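Local structure of citrate lyase subunit beta-like protein (Mycobacterium tuberculosis H37Rv, 6CHU) at residues A23-P26 / E27-A30; A50-P53 / A54-A58; T62-P66 / E67-V71. The protein is a magnesium-dependent lyase of the HpcH/HpaI aldolase family, a TIM-barrel enzyme with a part in itaconate dissimilation and leucine catabolism. All coordinates share one frame; numbering follows the deposited sequence. Where two conformers were deposited one is given.

Contact 1 of 3, residues A23-P26 / E27-A30; sequences ADRP and ERFA. With ACT (acetate ion), chain D.
Pro26 O is gripped twice: Phe29 N donates to it at 3.1 Å, and a water donates to the same Pro26 O at 2.7 Å while accepting from Ala30 N. A second backbone bond runs one residue earlier, from Arg28 N to Arg25 O (2.9 Å). Both bonds span three residues, and these turns bring Pro26 CA over one face of the Phe29 ring. Pro26 CA makes a CH-pi contact 3.5 Å from the Phe29 ring centroid and only 8° off its normal, while Ala23 O meets the ring edge at CZ (3.4 Å). Glu27 has CG wedged between its own backbone N and carbonyl carbon (chi1 69°); its chain then folds back so that OE2 hangs over one face of the Arg25 guanidinium. The resulting salt bridge, Arg25 NH1 to Glu27 OE2, is long at 4.0 Å and works through charge alone. The Arg25 and Arg28 side chains run alongside each other, Arg28 CG resting against Arg25 NH2 at 3.4 Å. Arg28 binds an acetate, probably from the crystallisation liquor, at its guanidinium edge: NH2 donates to acetate O in a bond so short that its exact geometry is doubtful, NE to OXT in a weak one. Ala23 and Pro26 lean on helix 52-61, and the Phe29 ring reaches Cys21 of strand 17-22.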
# COMPACT_ATOMS: atom_id res chain seq x y z
N ALA A 23 1.54 21.09 26.58
CA ALA A 23 1.41 20.98 28.03
C ALA A 23 2.14 22.09 28.79
O ALA A 23 1.97 22.17 30.01
CB ALA A 23 1.93 19.62 28.51
N ASP A 24 2.93 22.93 28.13
CA ASP A 24 3.51 24.09 28.81
C ASP A 24 2.60 25.30 28.77
O ASP A 24 3.02 26.40 29.14
CB ASP A 24 4.89 24.44 28.23
CG ASP A 24 4.82 24.98 26.82
OD1 ASP A 24 3.87 24.65 26.08
OD2 ASP A 24 5.74 25.74 26.44
N ARG A 25 1.34 25.13 28.37
CA ARG A 25 0.35 26.20 28.40
C ARG A 25 -0.85 25.78 29.25
O ARG A 25 -1.97 25.64 28.74
CB ARG A 25 -0.09 26.55 26.97
CG ARG A 25 1.05 27.07 26.10
CD ARG A 25 0.62 27.25 24.64
NE ARG A 25 -0.57 28.10 24.53
CZ ARG A 25 -0.54 29.43 24.53
NH1 ARG A 25 0.61 30.08 24.65
NH2 ARG A 25 -1.68 30.11 24.42
N PRO A 26 -0.64 25.57 30.56
CA PRO A 26 -1.77 25.15 31.42
C PRO A 26 -2.90 26.16 31.46
O PRO A 26 -4.04 25.78 31.75
CB PRO A 26 -1.11 25.00 32.80
CG PRO A 26 0.06 25.93 32.76
CD PRO A 26 0.58 25.83 31.34
N GLU A 27 -2.63 27.44 31.20
CA GLU A 27 -3.71 28.41 31.15
C GLU A 27 -4.70 28.12 30.03
O GLU A 27 -5.79 28.70 30.02
CB GLU A 27 -3.13 29.83 30.99
CG GLU A 27 -2.49 30.11 29.63
CD GLU A 27 -1.07 29.57 29.50
OE1 GLU A 27 -0.59 28.88 30.43
OE2 GLU A 27 -0.43 29.84 28.46
N ARG A 28 -4.36 27.23 29.10
CA ARG A 28 -5.23 26.88 27.98
C ARG A 28 -5.92 25.53 28.16
O ARG A 28 -6.74 25.17 27.32
CB ARG A 28 -4.43 26.86 26.67
CG ARG A 28 -3.62 28.12 26.42
CD ARG A 28 -4.49 29.36 26.39
NE ARG A 28 -5.45 29.32 25.28
CZ ARG A 28 -6.27 30.32 24.98
NH1 ARG A 28 -6.26 31.43 25.70
NH2 ARG A 28 -7.11 30.20 23.95
N PHE A 29 -5.60 24.78 29.23
CA PHE A 29 -6.10 23.41 29.34
C PHE A 29 -7.63 23.39 29.41
O PHE A 29 -8.28 22.59 28.72
CB PHE A 29 -5.53 22.72 30.59
CG PHE A 29 -4.08 22.33 30.49
CD1 PHE A 29 -3.31 22.64 29.38
CD2 PHE A 29 -3.47 21.65 31.55
CE1 PHE A 29 -1.97 22.28 29.32
CE2 PHE A 29 -2.14 21.29 31.49
CZ PHE A 29 -1.39 21.60 30.38
N ALA A 30 -8.22 24.25 30.23
CA ALA A 30 -9.67 24.26 30.38
C ALA A 30 -10.35 24.60 29.07
O ALA A 30 -11.37 23.99 28.71
CB ALA A 30 -10.09 25.23 31.48
C ACT D . -6.76 26.88 23.08
O ACT D . -7.50 27.91 23.04
OXT ACT D . -5.51 26.80 23.13
CH3 ACT D . -7.50 25.50 23.04
O HOH W 1 -6.69 25.71 32.22

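Contact 2 of 3, residues A50-P53 / A54-A58; sequences AQKP and AARNA
Arg56 lays one face of its guanidinium over the carbonyl carbon of Lys52, one turn earlier. CG sits anti to the carbonyl carbon (chi1 -64°) and the chain stays extended from there to NE; rotation about CD-NE (chi4 112°) then sets the flat group face-on to the turn. The Lys52 side chain crosses that of Arg56 obliquely, its CB 3.8 Å from Arg56 NH2, and Arg56 CG lies 3.3 Å from Lys52 O. The other terminal nitrogen, Arg56 NH1, stands over the proline ring, 4.0 Å from Pro53 CD. In the backbone, Arg56 N donates to Lys52 O at 3.0 Å, flanked by Ala55 N to Gln51 O and Asn57 N to Pro53 O. One residue before the Gln51-Ala55 bond, a water accepts from Ala54 N and donates to Ala50 O, where the helix meets a 3-10 turn. The two cationic ends diverge, with Lys52 NZ donating to Leu43 O and Val47 O, and Arg56 forming salt bridges to Asp84 and Asp80, which probably fix its rotation. Helix 52-61, the crossover between strands 38-42 and 69-72, thus rests through Arg56 on helix 79-89, while Ala55 packs on the loop at Ala23 and Asp24 that follows strand 17-22.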
# COMPACT_ATOMS: atom_id res chain seq x y z
N ALA A 50 13.47 23.34 25.76
CA ALA A 50 13.75 24.02 27.02
C ALA A 50 12.52 24.15 27.91
O ALA A 50 12.65 24.43 29.11
CB ALA A 50 14.34 25.41 26.77
N GLN A 51 11.32 23.98 27.35
CA GLN A 51 10.07 24.13 28.08
C GLN A 51 9.47 22.80 28.53
O GLN A 51 8.44 22.81 29.20
CB GLN A 51 9.06 24.89 27.22
CG GLN A 51 9.45 26.33 26.95
CD GLN A 51 9.87 27.04 28.21
OE1 GLN A 51 11.00 27.51 28.32
NE2 GLN A 51 8.96 27.12 29.17
N LYS A 52 10.09 21.68 28.19
CA LYS A 52 9.51 20.38 28.54
C LYS A 52 9.48 20.14 30.06
O LYS A 52 8.50 19.58 30.56
CB LYS A 52 10.26 19.25 27.83
CG LYS A 52 10.09 19.26 26.30
CD LYS A 52 10.76 18.05 25.67
CE LYS A 52 10.72 18.10 24.14
NZ LYS A 52 9.35 18.24 23.62
N PRO A 53 10.52 20.51 30.82
CA PRO A 53 10.39 20.40 32.29
C PRO A 53 9.22 21.19 32.84
O PRO A 53 8.50 20.69 33.72
CB PRO A 53 11.74 20.93 32.79
CG PRO A 53 12.68 20.57 31.71
CD PRO A 53 11.92 20.80 30.44
N ALA A 54 9.00 22.42 32.36
CA ALA A 54 7.83 23.18 32.81
C ALA A 54 6.53 22.53 32.37
O ALA A 54 5.52 22.61 33.09
CB ALA A 54 7.92 24.62 32.30
N ALA A 55 6.52 21.87 31.21
CA ALA A 55 5.31 21.18 30.75
C ALA A 55 4.98 20.00 31.65
O ALA A 55 3.81 19.72 31.91
CB ALA A 55 5.48 20.73 29.30
N ARG A 56 6.01 19.29 32.13
CA ARG A 56 5.78 18.16 33.03
C ARG A 56 5.20 18.61 34.36
O ARG A 56 4.34 17.92 34.93
CB ARG A 56 7.09 17.39 33.24
CG ARG A 56 7.59 16.78 31.95
CD ARG A 56 8.89 15.99 32.09
NE ARG A 56 9.32 15.57 30.76
CZ ARG A 56 10.41 16.02 30.14
NH1 ARG A 56 11.23 16.87 30.74
NH2 ARG A 56 10.68 15.58 28.91
N ASN A 57 5.65 19.76 34.88
CA ASN A 57 5.06 20.30 36.10
C ASN A 57 3.61 20.72 35.86
O ASN A 57 2.74 20.48 36.71
CB ASN A 57 5.88 21.47 36.62
CG ASN A 57 7.26 21.05 37.10
OD1 ASN A 57 7.44 19.92 37.57
ND2 ASN A 57 8.23 21.94 36.99
N ALA A 58 3.33 21.36 34.72
CA ALA A 58 1.95 21.74 34.43
C ALA A 58 1.07 20.50 34.32
O ALA A 58 -0.10 20.51 34.73
CB ALA A 58 1.88 22.56 33.15
O HOH W 2 11.05 24.31 31.26

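Contact 3 of 3, residues T62-P66 / E67-V71; sequences TPLDP and ERTVV
Thr69 OG1 donates to Asp65 O at 2.7 Å, and Arg68 N donates to the same Asp65 O at 3.0 Å. The two donors come from opposite faces of the carbonyl plane, so that one oxygen is held from both sides and ties the loop to the residue that starts the strand. Thr69 reaches it because OG1 lies beside its own backbone N (chi1 -48°). A third bond comes from the Asp65 side chain: Glu67 N donates to Asp65 OD1 at 2.9 Å, meeting the oxygen from above the carboxylate plane. With CG anti to the backbone N (chi1 -177°), the carboxylate extends forward over the turn to take that N-H. The backbone bond from Arg68 N closes a type I beta turn from Asp65 to Arg68, and the aspartate carboxylate adds an Asx turn at its start; Pro66, the second residue of the beta turn, brings a ring-restricted phi suited to that position. The combined turn reverses the chain between helix 52-61 and strand 69-72, the return half of a beta-alpha-beta unit of the TIM barrel. Beyond the turn, Arg68 bends back so that NH1 donates to Glu67 O at 3.1 Å, with the acceptor near the guanidinium plane. The Asx turn also brings Glu67 CB to 3.4 Å from Asp65 OD1, and the two carboxylate planes are turned 68° apart. The Leu64 side chain crosses that of Thr69 at about a right angle, Leu64 CB touching Thr69 OG1 at 3.4 Å. Leu64 also packs on Phe29 and Ala33 of helix 29-35 and on Val39 and Leu41 of strand 38-42. Its backbone N is hydrogen-bonded to the hydroxyl of Tyr93, a residue whose side chain also touches Thr69.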
# COMPACT_ATOMS: atom_id res chain seq x y z
N THR A 62 -2.15 20.91 36.82
CA THR A 62 -3.40 21.38 36.22
C THR A 62 -4.09 20.20 35.56
O THR A 62 -3.99 20.01 34.34
CB THR A 62 -3.13 22.52 35.23
OG1 THR A 62 -2.40 23.56 35.90
CG2 THR A 62 -4.43 23.10 34.70
N PRO A 63 -4.79 19.38 36.33
CA PRO A 63 -5.37 18.15 35.78
C PRO A 63 -6.62 18.41 34.94
O PRO A 63 -7.40 19.32 35.21
CB PRO A 63 -5.71 17.33 37.03
CG PRO A 63 -5.93 18.35 38.09
CD PRO A 63 -5.00 19.49 37.79
N LEU A 64 -6.77 17.57 33.92
CA LEU A 64 -7.98 17.49 33.11
C LEU A 64 -8.64 16.14 33.37
O LEU A 64 -8.08 15.26 34.03
CB LEU A 64 -7.66 17.67 31.62
CG LEU A 64 -7.26 19.06 31.13
CD1 LEU A 64 -7.08 19.06 29.61
CD2 LEU A 64 -8.31 20.09 31.55
N ASP A 65 -9.86 15.98 32.85
CA ASP A 65 -10.62 14.74 33.01
C ASP A 65 -9.88 13.58 32.36
O ASP A 65 -9.73 13.56 31.13
CB ASP A 65 -12.02 14.90 32.41
CG ASP A 65 -12.91 13.68 32.61
OD1 ASP A 65 -12.44 12.65 33.15
OD2 ASP A 65 -14.09 13.75 32.22
N PRO A 66 -9.40 12.60 33.13
CA PRO A 66 -8.66 11.49 32.52
C PRO A 66 -9.51 10.59 31.63
O PRO A 66 -8.94 9.83 30.85
CB PRO A 66 -8.09 10.73 33.73
CG PRO A 66 -9.04 11.03 34.81
CD PRO A 66 -9.52 12.44 34.59
N GLU A 67 -10.84 10.66 31.72
CA GLU A 67 -11.68 9.93 30.77
C GLU A 67 -11.66 10.54 29.38
O GLU A 67 -12.10 9.89 28.42
CB GLU A 67 -13.13 9.88 31.28
CG GLU A 67 -13.30 9.31 32.68
CD GLU A 67 -12.74 7.91 32.81
OE1 GLU A 67 -12.76 7.16 31.80
OE2 GLU A 67 -12.27 7.55 33.91
N ARG A 68 -11.14 11.76 29.23
CA ARG A 68 -11.20 12.48 27.96
C ARG A 68 -9.88 13.16 27.63
O ARG A 68 -9.86 14.11 26.83
CB ARG A 68 -12.33 13.52 28.00
CG ARG A 68 -13.72 12.92 28.07
CD ARG A 68 -14.01 12.10 26.83
NE ARG A 68 -15.42 11.70 26.75
CZ ARG A 68 -15.87 10.49 27.10
NH1 ARG A 68 -15.03 9.57 27.53
NH2 ARG A 68 -17.17 10.22 27.00
N THR A 69 -8.78 12.70 28.22
CA THR A 69 -7.47 13.31 28.01
C THR A 69 -6.42 12.22 27.84
O THR A 69 -6.39 11.26 28.61
CB THR A 69 -7.09 14.23 29.18
OG1 THR A 69 -8.19 15.09 29.48
CG2 THR A 69 -5.88 15.09 28.81
N VAL A 70 -5.56 12.42 26.84
CA VAL A 70 -4.44 11.56 26.47
C VAL A 70 -3.17 12.41 26.51
O VAL A 70 -3.21 13.62 26.25
CB VAL A 70 -4.66 10.95 25.06
CG1 VAL A 70 -3.41 10.22 24.54
CG2 VAL A 70 -5.86 10.02 25.06
N VAL A 71 -2.04 11.80 26.86
CA VAL A 71 -0.77 12.53 26.97
C VAL A 71 0.17 12.02 25.89
O VAL A 71 0.49 10.83 25.86
CB VAL A 71 -0.15 12.38 28.37
CG1 VAL A 71 1.16 13.15 28.47
CG2 VAL A 71 -1.13 12.86 29.46

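In the fold
The three contacts follow one another along the first part of the barrel. Contacts 1 and 2 have centres about 11 Å apart and touch directly: Ala23 O meets Ala58 CB at 3.2 Å, and Asp24 OD2 lies 3.5 Å from Gln51 CB. Contact 1 also meets contact 3, its centre about 12 Å away, where Phe29 CD2 approaches Thr62 O at 3.3 Å. Contacts 2 and 3, about 17 Å apart between centres, are joined through the chain itself as helix 52-61 leads to strand 69-72. That strand ends at Arg72, a substrate-binding residue. The side chains of Ala23 and Lys52 each lie about 8 Å from that of Arg72, and the Lys52 side chain lies about 11 Å from a bound magnesium ion.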